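Local coordinates for nicotinate-nucleotide pyrophosphorylase (Ehrlichia chaffeensis, PDB 3L0G), which probably catalyses the decarboxylating transfer of a phosphoribosyl group to quinolinate, giving nicotinate mononucleotide for NAD(+) biosynthesis, at residues C[144-149]-C[169-174]; C[255-260]-C[275-280]. All blocks are in the same frame, centred on the assembly; numbering follows the deposited sequence.

Contact 1: C[144-149]-C[169-174]; sequences KVKIRS and GGESYR. With FMT (formic acid), chain J.
Two bends in the Arg148 chain, chi2 -136° and chi3 -80°, carry its guanidinium across to Tyr173. The contact belongs to the alpha/beta-barrel domain of quinolinate phosphoribosyltransferases: 146-148 is an outermost strand of the parallel sheet within the chain, and 169-174 follows helix 158-167, which ends in a Schellman motif at Gly169. The backbones diverge, yet a single bridge joins Arg148 to Glu171. Its evidence is a pair of hydrogen bonds, from Glu171 N to Ile147 O at 2.7 Å and from Ser149 N to Glu171 O at 3.0 Å.

Tyr173 CB lies over the centre of one guanidinium face, 3.8 Å from Arg148 CZ, while the ring itself is inclined 43° to the guanidinium plane. A water in that plane joins Arg148 NH1 to Glu171 OE1, and Arg148 NH2 forms a salt bridge with Glu255, so the CB packing, the water and the salt bridge together limit the group's rotation.

Lys146 and Glu171 meet through the lysine methylenes, Lys146 CD coming 3.6 Å from Glu171 OE2. The lysine NZ remains too far from the carboxylate for a salt bridge. Further along, Lys162 NZ is hydrogen-bonded to Ser149 OG, Ser172 OG and Arg174 O.

Arg174 grips a formic acid molecule, probably from the crystallisation liquor, which also bonds to Lys184 and Arg151, consistent with an anion-binding pocket. Two nearly straight bonds hold it: Arg174 NE to formic acid O1 at 2.8 Å and Arg174 NH2 to formic acid O2 at 2.9 Å.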
# COMPACT_ATOMS: atom_id res chain seq x y z
N LYS C 144 10.82 25.72 28.27
CA LYS C 144 11.61 25.15 27.17
C LYS C 144 11.01 23.87 26.63
O LYS C 144 11.56 23.27 25.72
CB LYS C 144 13.05 24.87 27.60
CG LYS C 144 13.18 23.83 28.72
CD LYS C 144 14.67 23.64 29.08
CE LYS C 144 14.87 22.98 30.43
NZ LYS C 144 16.10 22.14 30.38
N VAL C 145 9.88 23.44 27.18
CA VAL C 145 9.37 22.11 26.88
C VAL C 145 8.78 21.98 25.46
O VAL C 145 8.08 22.88 24.98
CB VAL C 145 8.34 21.68 27.92
CG1 VAL C 145 7.69 20.38 27.52
CG2 VAL C 145 9.02 21.55 29.27
N LYS C 146 9.08 20.87 24.81
CA LYS C 146 8.37 20.47 23.59
C LYS C 146 7.43 19.29 23.88
O LYS C 146 7.78 18.38 24.63
CB LYS C 146 9.37 20.09 22.48
CG LYS C 146 10.40 21.20 22.14
CD LYS C 146 9.68 22.42 21.58
CE LYS C 146 10.62 23.53 21.20
NZ LYS C 146 9.86 24.64 20.55
N ILE C 147 6.24 19.32 23.31
CA ILE C 147 5.30 18.20 23.42
C ILE C 147 5.66 17.15 22.36
O ILE C 147 5.85 17.50 21.18
CB ILE C 147 3.84 18.69 23.21
CG1 ILE C 147 3.44 19.74 24.29
CG2 ILE C 147 2.88 17.52 23.19
CD1 ILE C 147 3.70 19.30 25.80
N ARG C 148 5.79 15.88 22.78
CA ARG C 148 6.10 14.78 21.85
C ARG C 148 5.01 13.75 21.73
O ARG C 148 4.24 13.51 22.68
CB ARG C 148 7.40 14.07 22.19
CG ARG C 148 8.58 15.02 21.99
CD ARG C 148 9.78 14.48 21.31
NE ARG C 148 10.61 13.72 22.20
CZ ARG C 148 11.94 13.67 22.18
NH1 ARG C 148 12.67 14.38 21.34
NH2 ARG C 148 12.55 12.89 23.06
N SER C 149 4.92 13.17 20.53
CA SER C 149 4.04 12.04 20.30
C SER C 149 4.75 10.81 20.84
O SER C 149 5.93 10.87 21.23
CB SER C 149 3.71 11.88 18.82
OG SER C 149 4.90 11.73 18.04
N GLY C 169 2.12 21.66 16.67
CA GLY C 169 3.24 22.32 17.36
C GLY C 169 4.10 21.34 18.15
O GLY C 169 5.02 21.76 18.85
N GLY C 170 3.79 20.05 18.06
CA GLY C 170 4.54 19.00 18.75
C GLY C 170 5.70 18.43 17.94
O GLY C 170 6.00 18.91 16.84
N GLU C 171 6.35 17.40 18.49
CA GLU C 171 7.55 16.83 17.86
C GLU C 171 7.51 15.32 18.02
O GLU C 171 6.56 14.76 18.61
CB GLU C 171 8.83 17.43 18.50
CG GLU C 171 8.98 18.93 18.36
CD GLU C 171 10.40 19.49 18.73
OE1 GLU C 171 11.28 18.75 19.25
OE2 GLU C 171 10.61 20.69 18.52
N SER C 172 8.52 14.65 17.48
CA SER C 172 8.60 13.19 17.57
C SER C 172 10.04 12.70 17.69
O SER C 172 10.85 13.02 16.86
CB SER C 172 8.02 12.56 16.33
OG SER C 172 8.13 11.15 16.37
N TYR C 173 10.32 11.88 18.71
CA TYR C 173 11.62 11.22 18.86
C TYR C 173 11.94 10.27 17.72
O TYR C 173 13.05 10.25 17.19
CB TYR C 173 11.68 10.45 20.18
CG TYR C 173 12.99 9.71 20.38
CD1 TYR C 173 14.19 10.39 20.42
CD2 TYR C 173 13.01 8.35 20.57
CE1 TYR C 173 15.40 9.69 20.62
CE2 TYR C 173 14.20 7.66 20.75
CZ TYR C 173 15.39 8.32 20.76
OH TYR C 173 16.57 7.61 20.95
N ARG C 174 10.96 9.46 17.34
CA ARG C 174 11.15 8.46 16.32
C ARG C 174 9.81 8.08 15.72
O ARG C 174 8.80 8.24 16.35
CB ARG C 174 11.83 7.23 16.92
CG ARG C 174 10.94 6.36 17.83
CD ARG C 174 11.80 5.27 18.52
NE ARG C 174 11.03 4.53 19.51
CZ ARG C 174 11.32 3.31 19.96
NH1 ARG C 174 12.40 2.66 19.54
NH2 ARG C 174 10.50 2.71 20.82
C FMT J . 8.11 5.35 21.45
O1 FMT J . 8.84 5.87 20.60
O2 FMT J . 8.17 4.15 21.76
O HOH W 1 6.03 21.36 21.54
O HOH W 2 11.83 15.95 19.08
O HOH W 3 4.75 13.63 16.24
O HOH W 4 8.32 10.80 20.67

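Contact 2: C[255-260]-C[275-280]; sequences EVSGCV and YISIGC. With EDO (1,2-ethanediol), chain I.
Glu255 and Ser277 meet on the same side of two paired strands, in the tightly packed part of the contact. The glutamate chain is extended, with CG anti to the backbone N (chi1 172°), and reaches along Tyr275 CB towards the serine hydroxyl. Ser277 OG donates to Glu255 OE1, but the modelled 2.3 Å is very short and Ser277 has two conformers, making the exact length doubtful. A 1,2-ethanediol, probably from the crystallisation liquor, donates from its O2 to Glu255 OE1 at 2.5 Å. Glu255 OE2 is engaged by Arg148. On the other side of the sheet Val260 CG2 packs 3.7 Å from Ile276 CG2, the two side chains crossing at about a right angle, with Ile268 of helix 262-269 beside both.

Strands 253-257 and 275-277 with that helix form a beta-alpha-beta unit of the barrel. Segments 255-257 and 275-277 run parallel, 18° apart, their ladder evidenced by hydrogen bonds from Val256 N to Tyr275 O at 3.0 Å, Ser277 N to Val256 O at 2.8 Å and Gly258 N to Ser277 O at 3.1 Å.

Beyond Gly258 the pairing gives way to a looser end, where exposed Cys259 centres an inverse gamma turn. Here the link is covalent: the Cys259 SG–Cys280 SG disulfide spans 2.1 Å with a torsion of 87°, although both cysteines were modelled in two conformers.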
# COMPACT_ATOMS: atom_id res chain seq x y z
N GLU C 255 12.72 13.48 29.65
CA GLU C 255 11.40 13.51 29.07
C GLU C 255 10.45 12.87 30.07
O GLU C 255 10.80 11.84 30.64
CB GLU C 255 11.40 12.68 27.79
CG GLU C 255 10.07 12.47 27.17
CD GLU C 255 10.18 12.00 25.73
OE1 GLU C 255 9.36 11.16 25.34
OE2 GLU C 255 11.08 12.48 25.00
N VAL C 256 9.29 13.47 30.28
CA VAL C 256 8.23 12.86 31.09
C VAL C 256 7.25 12.26 30.12
O VAL C 256 6.82 12.94 29.18
CB VAL C 256 7.52 13.90 32.00
CG1 VAL C 256 6.28 13.27 32.70
CG2 VAL C 256 8.49 14.50 33.04
N SER C 257 6.91 10.99 30.33
CA SER C 257 5.97 10.29 29.48
C SER C 257 4.79 9.82 30.30
O SER C 257 4.95 9.34 31.43
CB SER C 257 6.61 9.07 28.83
OG SER C 257 5.96 8.77 27.59
N GLY C 258 3.60 9.99 29.73
CA GLY C 258 2.35 9.54 30.32
C GLY C 258 1.22 10.43 29.84
O GLY C 258 1.47 11.52 29.28
N CYS C 259 -0.02 10.00 30.07
CA CYS C 259 -1.21 10.80 29.70
C CYS C 259 -1.48 11.91 30.70
O CYS C 259 -2.47 11.85 31.44
CB CYS C 259 -2.48 9.93 29.57
SG CYS C 259 -2.57 8.93 28.10
N VAL C 260 -0.64 12.93 30.72
CA VAL C 260 -0.82 14.10 31.55
C VAL C 260 -2.17 14.76 31.26
O VAL C 260 -2.54 14.89 30.11
CB VAL C 260 0.29 15.15 31.23
CG1 VAL C 260 0.47 16.16 32.40
CG2 VAL C 260 1.57 14.46 30.91
N TYR C 275 11.20 17.52 27.49
CA TYR C 275 10.11 17.03 26.66
C TYR C 275 9.01 16.47 27.54
O TYR C 275 9.28 15.96 28.63
CB TYR C 275 10.63 15.92 25.75
CG TYR C 275 11.68 16.39 24.74
CD1 TYR C 275 11.30 17.12 23.62
CD2 TYR C 275 13.02 16.11 24.91
CE1 TYR C 275 12.20 17.53 22.69
CE2 TYR C 275 13.98 16.55 23.96
CZ TYR C 275 13.54 17.26 22.86
OH TYR C 275 14.40 17.73 21.90
N ILE C 276 7.77 16.56 27.07
CA ILE C 276 6.69 15.75 27.61
C ILE C 276 6.01 14.98 26.47
O ILE C 276 5.45 15.60 25.53
CB ILE C 276 5.68 16.59 28.42
CG1 ILE C 276 6.39 17.27 29.60
CG2 ILE C 276 4.51 15.70 28.94
CD1 ILE C 276 5.63 18.48 30.16
N SER C 277 6.06 13.65 26.57
CA SER C 277 5.44 12.70 25.64
C SER C 277 4.05 12.33 26.15
O SER C 277 3.94 11.92 27.29
CB SER C 277 6.26 11.41 25.60
OG SER C 277 7.17 11.41 24.53
N ILE C 278 3.02 12.41 25.30
CA ILE C 278 1.66 12.21 25.75
C ILE C 278 0.92 11.23 24.82
O ILE C 278 0.71 11.52 23.66
CB ILE C 278 0.88 13.56 25.78
CG1 ILE C 278 1.62 14.60 26.60
CG2 ILE C 278 -0.51 13.34 26.37
CD1 ILE C 278 0.98 15.97 26.55
N GLY C 279 0.56 10.06 25.36
CA GLY C 279 -0.13 9.01 24.60
C GLY C 279 -1.51 9.46 24.17
O GLY C 279 -1.92 9.19 23.05
N CYS C 280 -2.19 10.20 25.02
CA CYS C 280 -3.59 10.57 24.81
C CYS C 280 -3.79 11.74 23.80
O CYS C 280 -4.90 12.21 23.62
CB CYS C 280 -4.25 10.83 26.18
SG CYS C 280 -4.42 9.33 27.28
C1 EDO I . 8.69 8.39 23.99
O1 EDO I . 7.49 8.26 23.24
C2 EDO I . 9.80 9.01 23.13
O2 EDO I . 9.65 10.43 22.95

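Both segments of contact 1 precede those of contact 2 in the chain, and the centres of the two contacts are about 9 Å apart within the C-terminal domain. They share one parallel beta-sheet, in which strand 275-277 lies between strands 146-148 and 253-257, while the 169-174 loop is bridged to 146-148. Arg148 N probably bonds to Ile276 O at 2.8 Å, supplying a backbone connection between the contacts. Side chains supply another, since the Arg148 guanidinium packs against Tyr275 in a cation-pi interaction. The loop carrying Arg174 is thus joined to the barrel strands through strand 146-148.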